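Local atomic coordinates of Phospholipase/Carboxylesterase (Dyadobacter fermentans, PDB entry 4H0C), a protein that probably hydrolyses carboxylic esters, possibly including palmitoyl thioesters on proteins, as an alpha/beta hydrolase of the phospholipase/carboxylesterase family. Residues A[5-10]-A[56-62]; A[18-24]-A[92-97]; A[61-65]-A[77-81]; A[128-133]-A[155-159]. One frame throughout, in Å; residues are numbered along the deposited sequence. Where two conformers were deposited one is given.

Contact 1: residues A[5-10]-A[56-62]; sequences YTHSKQ and QATNNSW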
loop_
_atom_site.group_PDB
_atom_site.type_symbol
_atom_site.label_atom_id
_atom_site.label_comp_id
_atom_site.label_asym_id
_atom_site.label_seq_id
_atom_site.Cartn_x
_atom_site.Cartn_y
_atom_site.Cartn_z
ATOM N N TYR A 5 -3.675 -20.390 -1.285
ATOM C CA TYR A 5 -3.610 -20.003 -2.694
ATOM C C TYR A 5 -2.416 -19.109 -2.997
ATOM O O TYR A 5 -1.810 -18.538 -2.082
ATOM C CB TYR A 5 -4.942 -19.399 -3.193
ATOM C CG TYR A 5 -5.417 -18.108 -2.535
ATOM C CD1 TYR A 5 -5.207 -16.862 -3.155
ATOM C CD2 TYR A 5 -6.142 -18.140 -1.346
ATOM C CE1 TYR A 5 -5.655 -15.687 -2.575
ATOM C CE2 TYR A 5 -6.612 -16.969 -0.758
ATOM C CZ TYR A 5 -6.361 -15.744 -1.375
ATOM O OH TYR A 5 -6.807 -14.573 -0.814
ATOM N N THR A 6 -2.074 -19.049 -4.290
ATOM C CA THR A 6 -0.944 -18.313 -4.833
ATOM C C THR A 6 -1.469 -17.111 -5.596
ATOM O O THR A 6 -2.462 -17.223 -6.300
ATOM C CB THR A 6 -0.190 -19.215 -5.857
ATOM O OG1 THR A 6 0.301 -20.374 -5.189
ATOM C CG2 THR A 6 0.970 -18.501 -6.535
ATOM N N HIS A 7 -0.797 -15.967 -5.470
ATOM C CA HIS A 7 -1.036 -14.870 -6.407
ATOM C C HIS A 7 -0.122 -15.063 -7.565
ATOM O O HIS A 7 1.098 -14.929 -7.438
ATOM C CB HIS A 7 -0.848 -13.521 -5.747
ATOM C CG HIS A 7 -1.834 -13.279 -4.644
ATOM N ND1 HIS A 7 -3.148 -13.047 -4.891
ATOM C CD2 HIS A 7 -1.686 -13.286 -3.255
ATOM C CE1 HIS A 7 -3.808 -12.901 -3.726
ATOM N NE2 HIS A 7 -2.927 -13.045 -2.722
ATOM N N SER A 8 -0.698 -15.443 -8.702
ATOM C CA SER A 8 0.090 -15.577 -9.919
ATOM C C SER A 8 0.524 -14.192 -10.424
ATOM O O SER A 8 -0.055 -13.168 -10.046
ATOM C CB SER A 8 -0.686 -16.356 -10.987
ATOM O OG SER A 8 -1.820 -15.629 -11.427
ATOM N N LYS A 9 1.527 -14.172 -11.296
ATOM C CA LYS A 9 2.123 -12.926 -11.791
ATOM C C LYS A 9 1.204 -12.245 -12.814
ATOM O O LYS A 9 1.381 -12.383 -14.020
ATOM C CB LYS A 9 3.513 -13.206 -12.369
ATOM C CG LYS A 9 4.359 -11.975 -12.682
ATOM C CD LYS A 9 5.796 -12.385 -12.969
ATOM C CE LYS A 9 6.424 -11.555 -14.074
ATOM N NZ LYS A 9 7.682 -12.188 -14.581
ATOM N N GLN A 10 0.208 -11.535 -12.303
ATOM C CA GLN A 10 -0.738 -10.774 -13.110
ATOM C C GLN A 10 -0.485 -9.287 -12.830
ATOM O O GLN A 10 -0.817 -8.787 -11.750
ATOM C CB GLN A 10 -2.169 -11.135 -12.721
ATOM C CG GLN A 10 -2.601 -12.585 -12.899
ATOM C CD GLN A 10 -4.074 -12.779 -12.545
ATOM O OE1 GLN A 10 -4.413 -13.340 -11.494
ATOM N NE2 GLN A 10 -4.955 -12.303 -13.415
ATOM N N GLN A 56 -2.702 -7.748 -9.983
ATOM C CA GLN A 56 -4.054 -8.230 -9.728
ATOM C C GLN A 56 -4.016 -9.406 -8.762
ATOM O O GLN A 56 -3.314 -10.385 -9.020
ATOM C CB GLN A 56 -4.721 -8.678 -11.045
ATOM C CG GLN A 56 -6.034 -9.421 -10.843
ATOM C CD GLN A 56 -7.154 -8.506 -10.358
ATOM O OE1 GLN A 56 -7.402 -7.444 -10.951
ATOM N NE2 GLN A 56 -7.844 -8.914 -9.281
ATOM N N ALA A 57 -4.818 -9.339 -7.698
ATOM C CA ALA A 57 -4.893 -10.434 -6.733
ATOM C C ALA A 57 -5.693 -11.605 -7.288
ATOM O O ALA A 57 -6.746 -11.429 -7.911
ATOM C CB ALA A 57 -5.490 -9.972 -5.411
ATOM N N THR A 58 -5.166 -12.806 -7.062
ATOM C CA THR A 58 -5.914 -14.023 -7.294
ATOM C C THR A 58 -7.085 -14.009 -6.320
ATOM O O THR A 58 -6.938 -13.549 -5.191
ATOM C CB THR A 58 -4.998 -15.244 -7.101
ATOM O OG1 THR A 58 -4.019 -15.226 -8.146
ATOM C CG2 THR A 58 -5.775 -16.565 -7.174
ATOM N N ASN A 59 -8.247 -14.458 -6.794
ATOM C CA ASN A 59 -9.516 -14.388 -6.045
ATOM C C ASN A 59 -9.968 -12.956 -5.736
ATOM O O ASN A 59 -10.870 -12.732 -4.898
ATOM C CB ASN A 59 -9.443 -15.237 -4.778
ATOM C CG ASN A 59 -9.262 -16.720 -5.081
ATOM O OD1 ASN A 59 -9.841 -17.230 -6.036
ATOM N ND2 ASN A 59 -8.456 -17.419 -4.268
ATOM N N ASN A 60 -9.363 -11.995 -6.442
ATOM C CA ASN A 60 -9.593 -10.562 -6.212
ATOM C C ASN A 60 -9.416 -10.183 -4.737
ATOM O O ASN A 60 -10.034 -9.229 -4.252
ATOM C CB ASN A 60 -10.999 -10.136 -6.668
ATOM C CG ASN A 60 -11.177 -10.139 -8.171
ATOM O OD1 ASN A 60 -10.252 -10.385 -8.932
ATOM N ND2 ASN A 60 -12.390 -9.854 -8.602
ATOM N N SER A 61 -8.561 -10.924 -4.028
ATOM C CA SER A 61 -8.355 -10.683 -2.611
ATOM C C SER A 61 -6.957 -11.104 -2.199
ATOM O O SER A 61 -6.561 -12.266 -2.406
ATOM C CB SER A 61 -9.416 -11.434 -1.785
ATOM O OG SER A 61 -9.186 -11.265 -0.385
ATOM N N TRP A 62 -6.209 -10.157 -1.613
ATOM C CA TRP A 62 -4.821 -10.423 -1.166
ATOM C C TRP A 62 -4.683 -11.515 -0.137
ATOM O O TRP A 62 -3.718 -12.280 -0.167
ATOM C CB TRP A 62 -4.121 -9.131 -0.729
ATOM C CG TRP A 62 -4.083 -8.129 -1.859
ATOM C CD1 TRP A 62 -4.719 -6.886 -1.939
ATOM C CD2 TRP A 62 -3.344 -8.268 -3.115
ATOM N NE1 TRP A 62 -4.434 -6.274 -3.137
ATOM C CE2 TRP A 62 -3.627 -7.065 -3.902
ATOM C CE3 TRP A 62 -2.538 -9.259 -3.657
ATOM C CZ2 TRP A 62 -3.079 -6.872 -5.182
ATOM C CZ3 TRP A 62 -1.991 -9.060 -4.926
ATOM C CH2 TRP A 62 -2.265 -7.891 -5.674
HETATM O O HOH W 1 -2.583 -12.957 -8.931
#
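The imidazole of His7 is held by backbone groups of 56-62 at both of its nitrogens. ND1 accepts the N-H of Thr58 at 3.0 Å, the donor lying in the ring plane though the bond is bent (140°), while NE2 donates to Trp62 O at 2.8 Å along a straighter line. Two bonds on one ring fix its rotation and are consistent with a proton on NE2. The indole edge of Trp62 then meets the imidazole face, with CE3 above the ring centre and the planes at 55°. In this alpha/beta-hydrolase fold the loop that follows strand 50-55 is thereby tied to the chain's N-terminal arm, ahead of edge strand 11-15. Thr58 holds OG1 beside its backbone N, anti to the carbonyl carbon (chi1 -67°), which turns the hydroxyl toward the arm; OG1 lies 3.1 Å from Thr6 O and 2.8 Å from a water also within hydrogen-bonding distance of Ser8 O and Gln56 O. Tyr5 runs past Thr58 in the opposite direction, Tyr5 OH donating to Ser61 O at 2.8 Å from above the carbonyl plane, and Asn59 ND2 sits over the phenol face. Nearer strand 11-15, Gln56 N donates to Gln10 O at 2.8 Å.

Contact 2: residues A[18-24]-A[92-97]; sequences VQRAKKA and IEAQGI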
loop_
_atom_site.group_PDB
_atom_site.type_symbol
_atom_site.label_atom_id
_atom_site.label_comp_id
_atom_site.label_asym_id
_atom_site.label_seq_id
_atom_site.Cartn_x
_atom_site.Cartn_y
_atom_site.Cartn_z
ATOM N N VAL A 18 7.363 2.715 -19.244
ATOM C CA VAL A 18 8.362 2.623 -18.187
ATOM C C VAL A 18 9.770 3.071 -18.608
ATOM O O VAL A 18 10.504 3.636 -17.801
ATOM C CB VAL A 18 8.334 1.240 -17.496
ATOM C CG1 VAL A 18 8.959 0.198 -18.395
ATOM C CG2 VAL A 18 9.003 1.309 -16.126
ATOM N N GLN A 19 10.114 2.847 -19.878
ATOM C CA GLN A 19 11.415 3.260 -20.389
ATOM C C GLN A 19 11.617 4.779 -20.372
ATOM O O GLN A 19 12.756 5.252 -20.416
ATOM C CB GLN A 19 11.653 2.730 -21.809
ATOM C CG GLN A 19 11.704 1.208 -21.937
ATOM C CD GLN A 19 11.451 0.745 -23.378
ATOM O OE1 GLN A 19 10.366 0.981 -23.933
ATOM N NE2 GLN A 19 12.444 0.091 -23.990
ATOM N N ARG A 20 10.532 5.546 -20.323
ATOM C CA ARG A 20 10.657 7.003 -20.352
ATOM C C ARG A 20 10.441 7.622 -18.970
ATOM O O ARG A 20 10.860 8.751 -18.717
ATOM C CB ARG A 20 9.708 7.607 -21.398
ATOM C CG ARG A 20 10.150 7.301 -22.829
ATOM C CD ARG A 20 9.439 8.076 -23.939
ATOM N NE ARG A 20 9.873 7.527 -25.230
ATOM C CZ ARG A 20 10.976 7.903 -25.880
ATOM N NH1 ARG A 20 11.750 8.850 -25.386
ATOM N NH2 ARG A 20 11.315 7.317 -27.026
ATOM N N ALA A 21 9.813 6.861 -18.075
ATOM C CA ALA A 21 9.321 7.398 -16.811
ATOM C C ALA A 21 10.431 7.760 -15.827
ATOM O O ALA A 21 11.389 7.005 -15.660
ATOM C CB ALA A 21 8.353 6.417 -16.179
ATOM N N LYS A 22 10.269 8.928 -15.207
ATOM C CA LYS A 22 11.116 9.416 -14.126
ATOM C C LYS A 22 10.755 8.729 -12.795
ATOM O O LYS A 22 11.589 8.607 -11.897
ATOM C CB LYS A 22 10.926 10.936 -13.975
ATOM C CG LYS A 22 11.149 11.734 -15.255
ATOM C CD LYS A 22 11.057 13.246 -15.049
ATOM C CE LYS A 22 9.611 13.692 -14.880
ATOM N NZ LYS A 22 8.792 13.519 -16.116
ATOM N N LYS A 23 9.502 8.293 -12.679
ATOM C CA LYS A 23 8.956 7.781 -11.423
ATOM C C LYS A 23 8.005 6.631 -11.728
ATOM O O LYS A 23 7.566 6.462 -12.884
ATOM C CB LYS A 23 8.180 8.893 -10.680
ATOM C CG LYS A 23 8.950 10.160 -10.423
ATOM C CD LYS A 23 8.067 11.239 -9.822
ATOM C CE LYS A 23 8.939 12.343 -9.229
ATOM N NZ LYS A 23 8.072 13.451 -8.741
ATOM N N ALA A 24 7.685 5.845 -10.702
ATOM C CA ALA A 24 6.729 4.765 -10.850
ATOM C C ALA A 24 5.867 4.702 -9.639
ATOM O O ALA A 24 6.263 5.175 -8.568
ATOM C CB ALA A 24 7.437 3.435 -11.031
ATOM N N ILE A 92 10.433 -2.866 -11.755
ATOM C CA ILE A 92 10.605 -1.423 -11.883
ATOM C C ILE A 92 12.082 -1.042 -11.764
ATOM O O ILE A 92 12.613 -0.289 -12.609
ATOM C CB ILE A 92 9.739 -0.653 -10.871
ATOM C CG1 ILE A 92 8.269 -0.901 -11.191
ATOM C CG2 ILE A 92 10.022 0.853 -10.946
ATOM C CD1 ILE A 92 7.288 -0.533 -10.083
ATOM N N GLU A 93 12.762 -1.570 -10.743
ATOM C CA GLU A 93 14.174 -1.255 -10.590
ATOM C C GLU A 93 14.989 -1.770 -11.772
ATOM O O GLU A 93 15.920 -1.097 -12.195
ATOM C CB GLU A 93 14.738 -1.787 -9.272
ATOM C CG GLU A 93 14.099 -1.127 -8.049
ATOM C CD GLU A 93 14.664 -1.673 -6.748
ATOM O OE1 GLU A 93 14.036 -2.561 -6.150
ATOM O OE2 GLU A 93 15.747 -1.238 -6.334
ATOM N N ALA A 94 14.614 -2.919 -12.336
ATOM C CA ALA A 94 15.334 -3.452 -13.504
ATOM C C ALA A 94 15.104 -2.612 -14.774
ATOM O O ALA A 94 15.895 -2.684 -15.721
ATOM C CB ALA A 94 14.998 -4.925 -13.751
ATOM N N GLN A 95 14.023 -1.827 -14.789
ATOM C CA GLN A 95 13.729 -0.910 -15.904
ATOM C C GLN A 95 14.462 0.389 -15.704
ATOM O O GLN A 95 14.350 1.297 -16.534
ATOM C CB GLN A 95 12.228 -0.588 -15.998
ATOM C CG GLN A 95 11.293 -1.782 -16.136
ATOM C CD GLN A 95 11.235 -2.336 -17.545
ATOM O OE1 GLN A 95 11.914 -1.847 -18.462
ATOM N NE2 GLN A 95 10.409 -3.368 -17.732
ATOM N N GLY A 96 15.220 0.494 -14.611
ATOM C CA GLY A 96 16.089 1.651 -14.355
ATOM C C GLY A 96 15.505 2.779 -13.500
ATOM O O GLY A 96 16.068 3.883 -13.459
ATOM N N ILE A 97 14.389 2.510 -12.820
ATOM C CA ILE A 97 13.791 3.482 -11.894
ATOM C C ILE A 97 14.180 3.048 -10.491
ATOM O O ILE A 97 13.753 1.967 -10.038
ATOM C CB ILE A 97 12.256 3.596 -12.065
ATOM C CG1 ILE A 97 11.957 4.118 -13.487
ATOM C CG2 ILE A 97 11.629 4.479 -10.966
ATOM C CD1 ILE A 97 10.493 4.152 -13.878
HETATM O O HOH W 2 13.235 3.788 -17.165
#
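Residues 18-24 turn through a loop into the start of strand 23-28 and pass the C-terminal end of helix 77-94, the backbones coming nearest where the CA atoms of Lys23 and Ile97 are 6.5 Å apart. The helix finishes in a Schellman motif: Gly96 takes a positive phi of 94°, and Gly96 N and Ile97 N bond back to Glu93 O and Ile92 O, the second bond being weak. Past this reversal the chain heads for strand 102-107, so the contact packs a helix end and its exit loop against the start of a strand in the central sheet of the alpha/beta-hydrolase fold.

Ile97 is the chief apolar link. With CG1 anti to its carbonyl carbon (chi1 -63°) and the chain extended beyond, its CD1 reaches among Val18, Ala21 and Ala24. Ile97 CD1 lies 3.9 Å from both Val18 CG2 and Ala21 CB, and 3.5 Å from Ala21 O. On the helix itself, Ile92 sets CG2 3.7 Å from Ala24 CB. Ile92 and Ile97 both also touch Ile102 of strand 102-107, which extends this apolar patch into the sheet.

Farther out, Val18 and Gln95 meet with their side chains roughly at right angles. Gln95 bends at chi2 (-79°), bringing its amide against Val18 CG1, with CD 3.5 Å from that methyl, while CB and CG meet CG2. A water bridges the same two residues, donating to Val18 O and to Gln95 O, each at 2.8 Å.

Contact 3: residues A[61-65]-A[77-81]; sequences SWYPY and ALDSA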
loop_
_atom_site.group_PDB
_atom_site.type_symbol
_atom_site.label_atom_id
_atom_site.label_comp_id
_atom_site.label_asym_id
_atom_site.label_seq_id
_atom_site.Cartn_x
_atom_site.Cartn_y
_atom_site.Cartn_z
ATOM N N SER A 61 -8.561 -10.924 -4.028
ATOM C CA SER A 61 -8.355 -10.683 -2.611
ATOM C C SER A 61 -6.957 -11.104 -2.199
ATOM O O SER A 61 -6.561 -12.266 -2.406
ATOM C CB SER A 61 -9.416 -11.434 -1.785
ATOM O OG SER A 61 -9.186 -11.265 -0.385
ATOM N N TRP A 62 -6.209 -10.157 -1.613
ATOM C CA TRP A 62 -4.821 -10.423 -1.166
ATOM C C TRP A 62 -4.683 -11.515 -0.137
ATOM O O TRP A 62 -3.718 -12.280 -0.167
ATOM C CB TRP A 62 -4.121 -9.131 -0.729
ATOM C CG TRP A 62 -4.083 -8.129 -1.859
ATOM C CD1 TRP A 62 -4.719 -6.886 -1.939
ATOM C CD2 TRP A 62 -3.344 -8.268 -3.115
ATOM N NE1 TRP A 62 -4.434 -6.274 -3.137
ATOM C CE2 TRP A 62 -3.627 -7.065 -3.902
ATOM C CE3 TRP A 62 -2.538 -9.259 -3.657
ATOM C CZ2 TRP A 62 -3.079 -6.872 -5.182
ATOM C CZ3 TRP A 62 -1.991 -9.060 -4.926
ATOM C CH2 TRP A 62 -2.265 -7.891 -5.674
ATOM N N TYR A 63 -5.641 -11.602 0.775
ATOM C CA TYR A 63 -5.610 -12.629 1.830
ATOM C C TYR A 63 -7.056 -12.779 2.322
ATOM O O TYR A 63 -7.839 -11.814 2.240
ATOM C CB TYR A 63 -4.620 -12.219 2.971
ATOM C CG TYR A 63 -4.743 -10.770 3.394
ATOM C CD1 TYR A 63 -5.763 -10.364 4.275
ATOM C CD2 TYR A 63 -3.891 -9.786 2.880
ATOM C CE1 TYR A 63 -5.911 -9.027 4.636
ATOM C CE2 TYR A 63 -4.009 -8.470 3.265
ATOM C CZ TYR A 63 -5.037 -8.090 4.116
ATOM O OH TYR A 63 -5.187 -6.784 4.463
ATOM N N PRO A 64 -7.427 -13.975 2.825
ATOM C CA PRO A 64 -8.861 -14.314 2.985
ATOM C C PRO A 64 -9.664 -13.649 4.109
ATOM O O PRO A 64 -10.882 -13.528 3.990
ATOM C CB PRO A 64 -8.840 -15.830 3.214
ATOM C CG PRO A 64 -7.465 -16.098 3.770
ATOM C CD PRO A 64 -6.562 -15.153 3.014
ATOM N N TYR A 65 -8.987 -13.246 5.180
ATOM C CA TYR A 65 -9.638 -12.785 6.400
ATOM C C TYR A 65 -9.259 -11.360 6.742
ATOM O O TYR A 65 -8.435 -10.752 6.038
ATOM C CB TYR A 65 -9.264 -13.745 7.537
ATOM C CG TYR A 65 -9.648 -15.177 7.220
ATOM C CD1 TYR A 65 -10.980 -15.506 6.907
ATOM C CD2 TYR A 65 -8.702 -16.196 7.226
ATOM C CE1 TYR A 65 -11.352 -16.811 6.622
ATOM C CE2 TYR A 65 -9.074 -17.507 6.949
ATOM C CZ TYR A 65 -10.391 -17.800 6.640
ATOM O OH TYR A 65 -10.742 -19.095 6.356
ATOM N N ALA A 77 -1.287 -17.109 1.604
ATOM C CA ALA A 77 -1.736 -16.073 0.658
ATOM C C ALA A 77 -1.032 -14.737 0.881
ATOM O O ALA A 77 -0.606 -14.084 -0.096
ATOM C CB ALA A 77 -3.245 -15.890 0.738
ATOM N N LEU A 78 -0.875 -14.351 2.150
ATOM C CA LEU A 78 -0.196 -13.080 2.474
ATOM C C LEU A 78 1.255 -13.064 1.967
ATOM O O LEU A 78 1.650 -12.124 1.280
ATOM C CB LEU A 78 -0.263 -12.748 3.984
ATOM C CG LEU A 78 0.542 -11.495 4.400
ATOM C CD1 LEU A 78 -0.015 -10.243 3.730
ATOM C CD2 LEU A 78 0.553 -11.325 5.926
ATOM N N ASP A 79 2.031 -14.113 2.288
ATOM C CA ASP A 79 3.407 -14.222 1.812
ATOM C C ASP A 79 3.427 -14.167 0.302
ATOM O O ASP A 79 4.301 -13.526 -0.286
ATOM C CB ASP A 79 4.063 -15.513 2.289
ATOM C CG ASP A 79 4.573 -15.418 3.706
ATOM O OD1 ASP A 79 4.698 -14.280 4.229
ATOM O OD2 ASP A 79 4.862 -16.494 4.297
ATOM N N SER A 80 2.449 -14.828 -0.328
ATOM C CA SER A 80 2.353 -14.801 -1.786
ATOM C C SER A 80 2.077 -13.381 -2.283
ATOM O O SER A 80 2.646 -12.946 -3.294
ATOM C CB SER A 80 1.269 -15.758 -2.283
ATOM O OG SER A 80 1.414 -15.944 -3.681
ATOM N N ALA A 81 1.190 -12.673 -1.589
ATOM C CA ALA A 81 0.892 -11.263 -1.938
ATOM C C ALA A 81 2.162 -10.399 -1.815
ATOM O O ALA A 81 2.491 -9.610 -2.734
ATOM C CB ALA A 81 -0.253 -10.729 -1.079
#
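The start of helix 77-94, one of the helices flanking the central sheet, packs against the loop that leads to it from strand 50-55. Side chains of its first two turns, Ala77, Leu78 and Ala81, make the contact. Ala81 CB rests 3.7 Å from Trp62 CE3, so the benzo part of the indole is met by the helix and by the N-terminal arm; its NE1 is bonded to His29 O. One turn earlier, Ala77 CB lies 3.8 Å from Trp62 O and 4.1 Å from Pro64 CD, beside the backbone between tryptophan and proline. Small alanines at these two positions let the loop backbone come close, with the CA atoms of Tyr63 and Ala77 5.3 Å apart.

Tyr63 holds CG between its backbone N and carbonyl carbon (chi1 44°). That rotamer lays the ring alongside Leu78, the two side chains pointing the same way, with CD2 4.0 Å from Leu78 CD1. The phenol continues to Gln109 and Cys112 of helix 109-120, and its hydroxyl is hydrogen-bonded to a citrate, probably from the crystallisation liquor. This side chain lies near, without touching, Ser108, His194 and Asp162, whose geometry is consistent with the catalytic triad and nucleophile elbow of an alpha/beta hydrolase.

Contact 4: residues A[128-133]-A[155-159]; sequences IIAFTG and FISTG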
loop_
_atom_site.group_PDB
_atom_site.type_symbol
_atom_site.label_atom_id
_atom_site.label_comp_id
_atom_site.label_asym_id
_atom_site.label_seq_id
_atom_site.Cartn_x
_atom_site.Cartn_y
_atom_site.Cartn_z
ATOM N N ILE A 128 4.592 6.953 0.129
ATOM C CA ILE A 128 3.712 5.826 0.410
ATOM C C ILE A 128 2.356 6.367 0.828
ATOM O O ILE A 128 2.268 7.196 1.726
ATOM C CB ILE A 128 4.315 4.929 1.527
ATOM C CG1 ILE A 128 5.654 4.334 1.052
ATOM C CG2 ILE A 128 3.335 3.826 1.898
ATOM C CD1 ILE A 128 6.533 3.747 2.162
ATOM N N ILE A 129 1.302 5.922 0.147
ATOM C CA ILE A 129 -0.057 6.392 0.423
ATOM C C ILE A 129 -0.924 5.216 0.849
ATOM O O ILE A 129 -1.169 4.283 0.064
ATOM C CB ILE A 129 -0.646 7.046 -0.836
ATOM C CG1 ILE A 129 0.242 8.202 -1.322
ATOM C CG2 ILE A 129 -2.062 7.509 -0.552
ATOM C CD1 ILE A 129 0.092 8.449 -2.815
ATOM N N ALA A 130 -1.365 5.231 2.104
ATOM C CA ALA A 130 -2.172 4.150 2.659
ATOM C C ALA A 130 -3.541 4.667 3.055
ATOM O O ALA A 130 -3.758 5.132 4.196
ATOM C CB ALA A 130 -1.462 3.507 3.845
ATOM N N PHE A 131 -4.472 4.637 2.096
ATOM C CA PHE A 131 -5.854 5.071 2.355
ATOM C C PHE A 131 -6.575 3.985 3.140
ATOM O O PHE A 131 -6.911 2.934 2.591
ATOM C CB PHE A 131 -6.639 5.316 1.054
ATOM C CG PHE A 131 -6.121 6.449 0.200
ATOM C CD1 PHE A 131 -6.084 7.761 0.674
ATOM C CD2 PHE A 131 -5.723 6.204 -1.127
ATOM C CE1 PHE A 131 -5.642 8.798 -0.145
ATOM C CE2 PHE A 131 -5.294 7.232 -1.947
ATOM C CZ PHE A 131 -5.241 8.541 -1.455
ATOM N N THR A 132 -6.843 4.267 4.415
ATOM C CA THR A 132 -7.586 3.359 5.316
ATOM C C THR A 132 -6.948 1.976 5.443
ATOM O O THR A 132 -7.499 0.950 4.992
ATOM C CB THR A 132 -9.066 3.268 4.942
ATOM O OG1 THR A 132 -9.563 4.601 4.736
ATOM C CG2 THR A 132 -9.902 2.583 6.090
ATOM N N GLY A 133 -5.777 1.948 6.056
ATOM C CA GLY A 133 -5.093 0.691 6.285
ATOM C C GLY A 133 -4.166 0.756 7.484
ATOM O O GLY A 133 -3.885 1.832 8.025
ATOM N N PHE A 155 1.569 8.871 3.947
ATOM C CA PHE A 155 0.229 9.317 4.340
ATOM C C PHE A 155 -0.577 8.106 4.760
ATOM O O PHE A 155 -0.678 7.140 4.022
ATOM C CB PHE A 155 -0.476 10.027 3.191
ATOM C CG PHE A 155 -1.889 10.446 3.517
ATOM C CD1 PHE A 155 -2.130 11.618 4.254
ATOM C CD2 PHE A 155 -2.983 9.659 3.137
ATOM C CE1 PHE A 155 -3.436 12.008 4.577
ATOM C CE2 PHE A 155 -4.289 10.056 3.449
ATOM C CZ PHE A 155 -4.511 11.225 4.174
ATOM N N ILE A 156 -1.123 8.152 5.966
ATOM C CA ILE A 156 -1.957 7.072 6.470
ATOM C C ILE A 156 -3.244 7.670 7.023
ATOM O O ILE A 156 -3.228 8.606 7.816
ATOM C CB ILE A 156 -1.209 6.172 7.502
ATOM C CG1 ILE A 156 -2.066 4.977 7.947
ATOM C CG2 ILE A 156 -0.712 6.978 8.695
ATOM C CD1 ILE A 156 -1.304 3.961 8.800
ATOM N N SER A 157 -4.367 7.140 6.566
ATOM C CA SER A 157 -5.658 7.634 7.035
ATOM C C SER A 157 -6.577 6.508 7.435
ATOM O O SER A 157 -6.358 5.354 7.090
ATOM C CB SER A 157 -6.327 8.433 5.936
ATOM O OG SER A 157 -6.544 7.598 4.821
ATOM N N THR A 158 -7.600 6.867 8.193
ATOM C CA THR A 158 -8.747 6.009 8.429
ATOM C C THR A 158 -9.928 6.867 8.866
ATOM O O THR A 158 -9.789 8.082 9.114
ATOM C CB THR A 158 -8.455 4.868 9.442
ATOM O OG1 THR A 158 -9.532 3.911 9.414
ATOM C CG2 THR A 158 -8.243 5.406 10.871
ATOM N N GLY A 159 -11.089 6.245 8.960
ATOM C CA GLY A 159 -12.235 6.929 9.524
ATOM C C GLY A 159 -12.395 6.517 10.982
ATOM O O GLY A 159 -11.759 5.557 11.458
#
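Ile129 and Ala130 pair in parallel with Phe155 and Ile156, the axes of 128-131 and 155-159 running 4.8 Å apart and almost aligned; three backbone hydrogen bonds join these segments, and Ile128 also bonds to Pro153. Phe155 uses both polar backbone atoms here: its N donates to Ile128 O at 2.9 Å, and its O receives Ala130 N at 2.8 Å. Ala130 O then takes Ser157 N at 3.2 Å, and Ile156 CA adds a CA-H...O contact to the same oxygen.

Beyond Ala130 the regular pairing gives way as Thr132 adopts positive phi. Ser157 OG, placed between its backbone N and carbonyl carbon (chi1 61°), receives a weak bond from Thr132 N at 3.4 Å. The same hydroxyl is hydrogen-bonded to Glu200, and Thr132 OG1 to Arg192. Gly133 N and O are buried without a partner in the protein model; Ile156 CD1 lies 3.4 Å from Gly133 O.

On the face carrying Ile129, Phe131 and Phe155, the two aromatic side chains cross nearly perpendicularly, with Phe131 CD1 at the edge of the Phe155 ring and 4.0 Å from its CE2. Helix 198-206 packs on this face through Leu203 and Val204. Ala130 and Ile156 face the other way, toward Leu115 of helix 109-120, and Ile156 also meets helix 167-179; strand 102-107 and the adjoining Ser108 bond to Ile129 and Phe131 from the far side.

Overall arrangement
Contacts 1 and 3 form one cluster, their centres 8 Å apart: they share Ser61 and Trp62, and His7 N lies 2.8 Å from Ser80 OG, probably a hydrogen bond. Contact 2 lies at the other end of helix 77-94, its centre about 27 Å from that of contact 3. Contact 4 belongs to the same sheet as contact 2 but lies across the chain's centre, about 25 Å away between centres. Contacts 3 and 4, with centres 19 Å apart, both border the probable active site: Tyr63 and Gly133 each approach the bound citrate, and Thr132 touches His194. The sodium ion, bound at Ile208 and Lys210, lies about 4 Å from the Lys23 side chain of contact 2.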